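Local coordinates for putative major capsid protein (Cafeteriavirus-dependent mavirus, PDB 6G44), which probably forms the outer shell of the virophage particle, as a double jelly-roll major capsid protein whose trimers would tile the icosahedral capsid, at residues A110-N115 with E204-N209; P210-N215 with Y288-I293. All coordinates share one frame; numbering follows the deposited sequence. Where two conformers were deposited one is given.

Contact 1 (A110-N115 with E204-N209); sequences AVINMN and EALVAN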
loop_
_atom_site.group_PDB
_atom_site.type_symbol
_atom_site.label_atom_id
_atom_site.label_comp_id
_atom_site.label_asym_id
_atom_site.label_seq_id
_atom_site.Cartn_x
_atom_site.Cartn_y
_atom_site.Cartn_z
ATOM N N ALA C 110 -24.168 22.674 -6.269
ATOM C CA ALA C 110 -23.248 23.578 -6.932
ATOM C C ALA C 110 -23.704 23.781 -8.364
ATOM O O ALA C 110 -24.233 22.859 -9.016
ATOM C CB ALA C 110 -21.841 22.997 -6.886
ATOM N N VAL C 111 -23.511 25.008 -8.849
ATOM C CA VAL C 111 -23.730 25.329 -10.241
ATOM C C VAL C 111 -22.450 25.925 -10.800
ATOM O O VAL C 111 -21.921 26.895 -10.263
ATOM C CB VAL C 111 -24.903 26.311 -10.453
ATOM C CG1 VAL C 111 -25.074 26.604 -11.929
ATOM C CG2 VAL C 111 -26.178 25.729 -9.863
ATOM N N ILE C 112 -21.935 25.314 -11.860
ATOM C CA ILE C 112 -20.785 25.848 -12.571
ATOM C C ILE C 112 -21.247 26.355 -13.937
ATOM O O ILE C 112 -21.995 25.676 -14.626
ATOM C CB ILE C 112 -19.650 24.803 -12.685
ATOM C CG1 ILE C 112 -19.156 24.448 -11.274
ATOM C CG2 ILE C 112 -18.508 25.352 -13.559
ATOM C CD1 ILE C 112 -18.046 23.398 -11.220
ATOM N N ASN C 113 -20.832 27.577 -14.269
ATOM C CA ASN C 113 -21.091 28.197 -15.567
ATOM C C ASN C 113 -19.775 28.321 -16.314
ATOM O O ASN C 113 -18.840 28.985 -15.839
ATOM C CB ASN C 113 -21.741 29.563 -15.340
ATOM C CG ASN C 113 -22.122 30.272 -16.629
ATOM O OD1 ASN C 113 -21.435 30.182 -17.635
ATOM N ND2 ASN C 113 -23.211 31.034 -16.572
ATOM N N MET C 114 -19.685 27.653 -17.444
ATOM C CA MET C 114 -18.592 27.847 -18.397
ATOM C C MET C 114 -19.172 28.405 -19.701
ATOM O O MET C 114 -19.922 27.724 -20.395
ATOM C CB MET C 114 -17.842 26.537 -18.626
ATOM C CG MET C 114 -17.119 26.065 -17.376
ATOM S SD MET C 114 -16.122 24.598 -17.776
ATOM C CE MET C 114 -15.292 24.347 -16.192
ATOM N N ASN C 115 -18.760 29.624 -20.033
ATOM C CA ASN C 115 -19.194 30.284 -21.299
ATOM C C ASN C 115 -20.703 30.234 -21.558
ATOM O O ASN C 115 -21.163 30.021 -22.694
ATOM C CB ASN C 115 -18.366 29.762 -22.476
ATOM C CG ASN C 115 -16.898 30.137 -22.355
ATOM O OD1 ASN C 115 -16.538 31.005 -21.548
ATOM N ND2 ASN C 115 -16.034 29.419 -23.074
ATOM N N GLU C 204 -9.328 21.422 -0.626
ATOM C CA GLU C 204 -9.969 20.191 -1.128
ATOM C C GLU C 204 -10.488 20.409 -2.561
ATOM O O GLU C 204 -11.040 21.473 -2.879
ATOM C CB GLU C 204 -11.118 19.824 -0.176
ATOM C CG GLU C 204 -11.899 18.567 -0.523
ATOM C CD GLU C 204 -12.794 18.085 0.608
ATOM O OE1 GLU C 204 -12.350 18.135 1.782
ATOM O OE2 GLU C 204 -13.943 17.661 0.316
ATOM N N ALA C 205 -10.287 19.440 -3.457
ATOM C CA ALA C 205 -10.809 19.517 -4.808
ATOM C C ALA C 205 -12.334 19.580 -4.782
ATOM O O ALA C 205 -12.973 18.820 -4.032
ATOM C CB ALA C 205 -10.351 18.316 -5.620
ATOM N N LEU C 206 -12.922 20.461 -5.592
ATOM C CA LEU C 206 -14.377 20.492 -5.731
ATOM C C LEU C 206 -14.871 19.328 -6.575
ATOM O O LEU C 206 -14.391 19.165 -7.702
ATOM C CB LEU C 206 -14.797 21.799 -6.403
ATOM C CG LEU C 206 -16.291 21.997 -6.650
ATOM C CD1 LEU C 206 -17.129 21.898 -5.397
ATOM C CD2 LEU C 206 -16.507 23.355 -7.326
ATOM N N VAL C 207 -15.851 18.561 -6.057
ATOM C CA VAL C 207 -16.476 17.452 -6.770
ATOM C C VAL C 207 -17.813 17.928 -7.319
ATOM O O VAL C 207 -18.857 17.850 -6.656
ATOM C CB VAL C 207 -16.641 16.244 -5.828
ATOM C CG1 VAL C 207 -17.344 15.078 -6.497
ATOM C CG2 VAL C 207 -15.265 15.835 -5.320
ATOM N N ALA C 208 -17.760 18.490 -8.521
ATOM C CA ALA C 208 -18.953 19.099 -9.160
ATOM C C ALA C 208 -18.760 19.103 -10.648
ATOM O O ALA C 208 -17.748 19.608 -11.113
ATOM C CB ALA C 208 -19.169 20.511 -8.644
ATOM N N ASN C 209 -19.719 18.586 -11.407
ATOM C CA ASN C 209 -19.565 18.586 -12.875
ATOM C C ASN C 209 -19.272 20.019 -13.401
ATOM O O ASN C 209 -19.910 20.968 -12.924
ATOM C CB ASN C 209 -20.823 18.049 -13.546
ATOM C CG ASN C 209 -21.102 16.579 -13.223
ATOM O OD1 ASN C 209 -21.139 16.190 -12.047
ATOM N ND2 ASN C 209 -21.318 15.773 -14.252
#
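Three apolar contacts carry this meeting of strand 110-114 with the segment 204-209, and no hydrogen bond crosses it. Ile112 does most of the touching. Its CG1 stands beside the backbone N and anti to the carbonyl carbon (chi1 -63°), and chi2 near 180° stretches the chain so that CD1 leads. That methyl rests against both side chains of the other segment that it meets, 4.2 Å from CD2 of Leu206 and 4.0 Å from CB of Ala208. Leu206, with CG anti to its own backbone N, offers one branch, CD2. Nearer the start of the strand, the methyls of Ala110 and Ala208 meet tip to tip, CB to CB at 4.1 Å.

The same Ile112 methyl also packs against backbone carbonyls: CD1 is 3.5 Å from Asn209 O and 3.8 Å from Ala208 O. These are van der Waals contacts of a methyl with polar atoms, and Ala208 O also lies by the hydroxyl of Thr211, which it shares with Leu206 O.

Strand 110-114 belongs to the large antiparallel sheet of the N-terminal half of a double jelly-roll, between strands 117-121 and 222-235, which take up its backbone hydrogen bonds. The segment 204-209 is the end of strand 195-205 and the chain leaving it, so the chain leaving that strand passes alongside strand 110-114 of the same sheet.

Polar groups of 204-209 turn to other neighbours. Asn104, in helix 102-105, bonds through ND2 to Glu204 OE2 and Ala205 O and through OD1 to Val207 N.

Contact 2 (P210-N215 with Y288-I293); sequences PTQYKN and YNTPLI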
loop_
_atom_site.group_PDB
_atom_site.type_symbol
_atom_site.label_atom_id
_atom_site.label_comp_id
_atom_site.label_asym_id
_atom_site.label_seq_id
_atom_site.Cartn_x
_atom_site.Cartn_y
_atom_site.Cartn_z
ATOM N N PRO C 210 -18.316 20.210 -14.318
ATOM C CA PRO C 210 -17.532 19.204 -15.046
ATOM C C PRO C 210 -16.108 18.997 -14.511
ATOM O O PRO C 210 -15.227 18.566 -15.281
ATOM C CB PRO C 210 -17.469 19.821 -16.439
ATOM C CG PRO C 210 -17.286 21.280 -16.120
ATOM C CD PRO C 210 -18.105 21.554 -14.893
ATOM N N THR C 211 -15.862 19.247 -13.229
ATOM C CA THR C 211 -14.488 19.157 -12.721
ATOM C C THR C 211 -13.961 17.745 -12.862
ATOM O O THR C 211 -14.685 16.756 -12.821
ATOM C CB THR C 211 -14.307 19.613 -11.260
ATOM O OG1 THR C 211 -14.914 18.671 -10.373
ATOM C CG2 THR C 211 -14.834 21.035 -11.020
ATOM N N GLN C 212 -12.656 17.677 -13.018
ATOM C CA GLN C 212 -11.946 16.416 -13.291
ATOM C C GLN C 212 -11.409 15.796 -11.996
ATOM O O GLN C 212 -10.217 15.472 -11.862
ATOM C CB GLN C 212 -10.887 16.675 -14.333
ATOM C CG GLN C 212 -11.469 17.172 -15.650
ATOM C CD GLN C 212 -12.316 16.127 -16.312
ATOM O OE1 GLN C 212 -11.764 15.146 -16.848
ATOM N NE2 GLN C 212 -13.651 16.292 -16.294
ATOM N N TYR C 213 -12.323 15.595 -11.049
ATOM C CA TYR C 213 -11.992 15.155 -9.682
ATOM C C TYR C 213 -11.552 13.699 -9.621
ATOM O O TYR C 213 -11.094 13.234 -8.558
ATOM C CB TYR C 213 -13.176 15.409 -8.706
ATOM C CG TYR C 213 -14.431 14.688 -9.103
ATOM C CD1 TYR C 213 -14.650 13.370 -8.707
ATOM C CD2 TYR C 213 -15.416 15.310 -9.870
ATOM C CE1 TYR C 213 -15.775 12.683 -9.109
ATOM C CE2 TYR C 213 -16.555 14.636 -10.262
ATOM C CZ TYR C 213 -16.723 13.311 -9.883
ATOM O OH TYR C 213 -17.841 12.602 -10.258
ATOM N N LYS C 214 -11.708 12.954 -10.708
ATOM C CA LYS C 214 -11.226 11.575 -10.750
ATOM C C LYS C 214 -9.779 11.494 -11.232
ATOM O O LYS C 214 -9.191 10.410 -11.185
ATOM C CB LYS C 214 -12.137 10.715 -11.633
ATOM C CG LYS C 214 -13.583 10.617 -11.136
ATOM C CD LYS C 214 -14.570 10.164 -12.211
ATOM C CE LYS C 214 -14.248 8.813 -12.839
ATOM N NZ LYS C 214 -14.580 7.661 -11.965
ATOM N N ASN C 215 -9.204 12.607 -11.707
ATOM C CA ASN C 215 -7.877 12.662 -12.300
ATOM C C ASN C 215 -7.117 13.864 -11.714
ATOM O O ASN C 215 -6.712 14.729 -12.469
ATOM C CB ASN C 215 -8.001 12.807 -13.837
ATOM C CG ASN C 215 -8.747 11.647 -14.496
ATOM O OD1 ASN C 215 -9.971 11.675 -14.650
ATOM N ND2 ASN C 215 -8.004 10.635 -14.911
ATOM N N TYR C 288 -14.569 15.854 -22.417
ATOM C CA TYR C 288 -14.303 15.606 -20.974
ATOM C C TYR C 288 -15.281 14.559 -20.468
ATOM O O TYR C 288 -16.472 14.618 -20.731
ATOM C CB TYR C 288 -14.500 16.868 -20.137
ATOM C CG TYR C 288 -13.603 18.001 -20.559
ATOM C CD1 TYR C 288 -13.936 18.764 -21.666
ATOM C CD2 TYR C 288 -12.427 18.299 -19.876
ATOM C CE1 TYR C 288 -13.105 19.788 -22.091
ATOM C CE2 TYR C 288 -11.579 19.319 -20.296
ATOM C CZ TYR C 288 -11.934 20.040 -21.420
ATOM O OH TYR C 288 -11.124 21.051 -21.857
ATOM N N ASN C 289 -14.744 13.611 -19.700
ATOM C CA ASN C 289 -15.556 12.602 -19.031
ATOM C C ASN C 289 -16.138 13.261 -17.771
ATOM O O ASN C 289 -15.399 13.732 -16.912
ATOM C CB ASN C 289 -14.650 11.408 -18.653
ATOM C CG ASN C 289 -15.431 10.145 -18.358
ATOM O OD1 ASN C 289 -16.621 10.163 -18.233
ATOM N ND2 ASN C 289 -14.732 9.021 -18.347
ATOM N N THR C 290 -17.464 13.356 -17.703
ATOM C CA THR C 290 -18.156 14.077 -16.637
ATOM C C THR C 290 -19.377 13.269 -16.195
ATOM O O THR C 290 -20.512 13.638 -16.490
ATOM C CB THR C 290 -18.558 15.513 -17.088
ATOM O OG1 THR C 290 -19.349 15.422 -18.272
ATOM C CG2 THR C 290 -17.331 16.336 -17.348
ATOM N N PRO C 291 -19.145 12.168 -15.452
ATOM C CA PRO C 291 -20.249 11.279 -15.052
ATOM C C PRO C 291 -21.403 11.989 -14.377
ATOM O O PRO C 291 -21.187 12.937 -13.634
ATOM C CB PRO C 291 -19.590 10.312 -14.068
ATOM C CG PRO C 291 -18.128 10.427 -14.265
ATOM C CD PRO C 291 -17.840 11.745 -14.902
ATOM N N LEU C 292 -22.622 11.523 -14.651
ATOM C CA LEU C 292 -23.829 12.110 -14.068
ATOM C C LEU C 292 -24.418 11.162 -13.010
ATOM O O LEU C 292 -24.826 10.050 -13.316
ATOM C CB LEU C 292 -24.850 12.357 -15.183
ATOM C CG LEU C 292 -26.144 13.033 -14.768
ATOM C CD1 LEU C 292 -25.881 14.440 -14.253
ATOM C CD2 LEU C 292 -27.064 13.052 -15.983
ATOM N N ILE C 293 -24.420 11.601 -11.768
ATOM C CA ILE C 293 -24.927 10.805 -10.644
ATOM C C ILE C 293 -26.266 11.396 -10.263
ATOM O O ILE C 293 -26.365 12.624 -10.039
ATOM C CB ILE C 293 -23.972 10.848 -9.442
ATOM C CG1 ILE C 293 -22.673 10.082 -9.731
ATOM C CG2 ILE C 293 -24.631 10.221 -8.220
ATOM C CD1 ILE C 293 -21.718 10.654 -10.760
HETATM O O HOH W 1 -11.933 13.721 -19.131
HETATM O O HOH W 2 -19.259 14.069 -12.085
#
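A cis peptide bond precedes Pro210, and just beyond it the side chain of Gln212 folds back to grip two backbone carbonyls with one amide nitrogen. Gln212 NE2 donates to Pro210 O at 2.9 Å within its own segment, and to Asn289 O at 3.2 Å across the contact. The first bond is nearly straight (165°), the second slightly less so (158°), and both acceptors lie in or close to the amide plane. In both, the donor sits above the plane of the accepting carbonyl. CG lies anti to the carbonyl carbon (chi1 -61°), a bend at chi2 brings the amide round, and the two grips help fix its rotation. Its other end is fixed by water: one molecule donates to Gln212 OE1 at 2.7 Å and accepts from Asn289 N, so the amide and the water together engage both the N-H and the C=O of Asn289.

Gln212 also centres an inverse gamma turn and starts a type I turn to Asn215, in the loop between strands 195-205 and 222-235 of the first jelly-roll. Its partner lies at a break in the long strand 286-305, which pairs with strand 464-482 of the second sheet system; the loop thus abuts a strand reaching into the other half of the double jelly-roll.

The amide carbon, Gln212 CD, lies at the edge of the Tyr288 ring, near its plane, the two flat groups steeply crossed. Around it the packing is apolar: Thr290 turns CG2 onto Pro210, 3.6 Å from CB, while its hydroxyl bonds to that of Thr480. At the solvent-exposed end Lys214 CD meets Pro291 CG tip to tip at 4.1 Å. A second water donates to Pro291 O and accepts from Tyr213 OH, 2.7 Å from each.

Contacts 1 and 2 follow one another along the chain, 204-209 running directly into 210-215, and their centres lie about 10 Å apart. Asn209 of contact 1 reaches into contact 2, ND2 standing 2.9 Å from Pro291 O in a probable hydrogen bond, so that this carbonyl serves the side chain as well as a water. In the return direction Thr211 OG1 lies 2.8 Å from Leu206 O, probably bonded. Met114 CE packs on Pro210 CG at 3.7 Å, carrying the apolar layer from strand 110-114 toward Thr290. A glycerol, probably from crystallisation, binds Lys214 NZ beside contact 2.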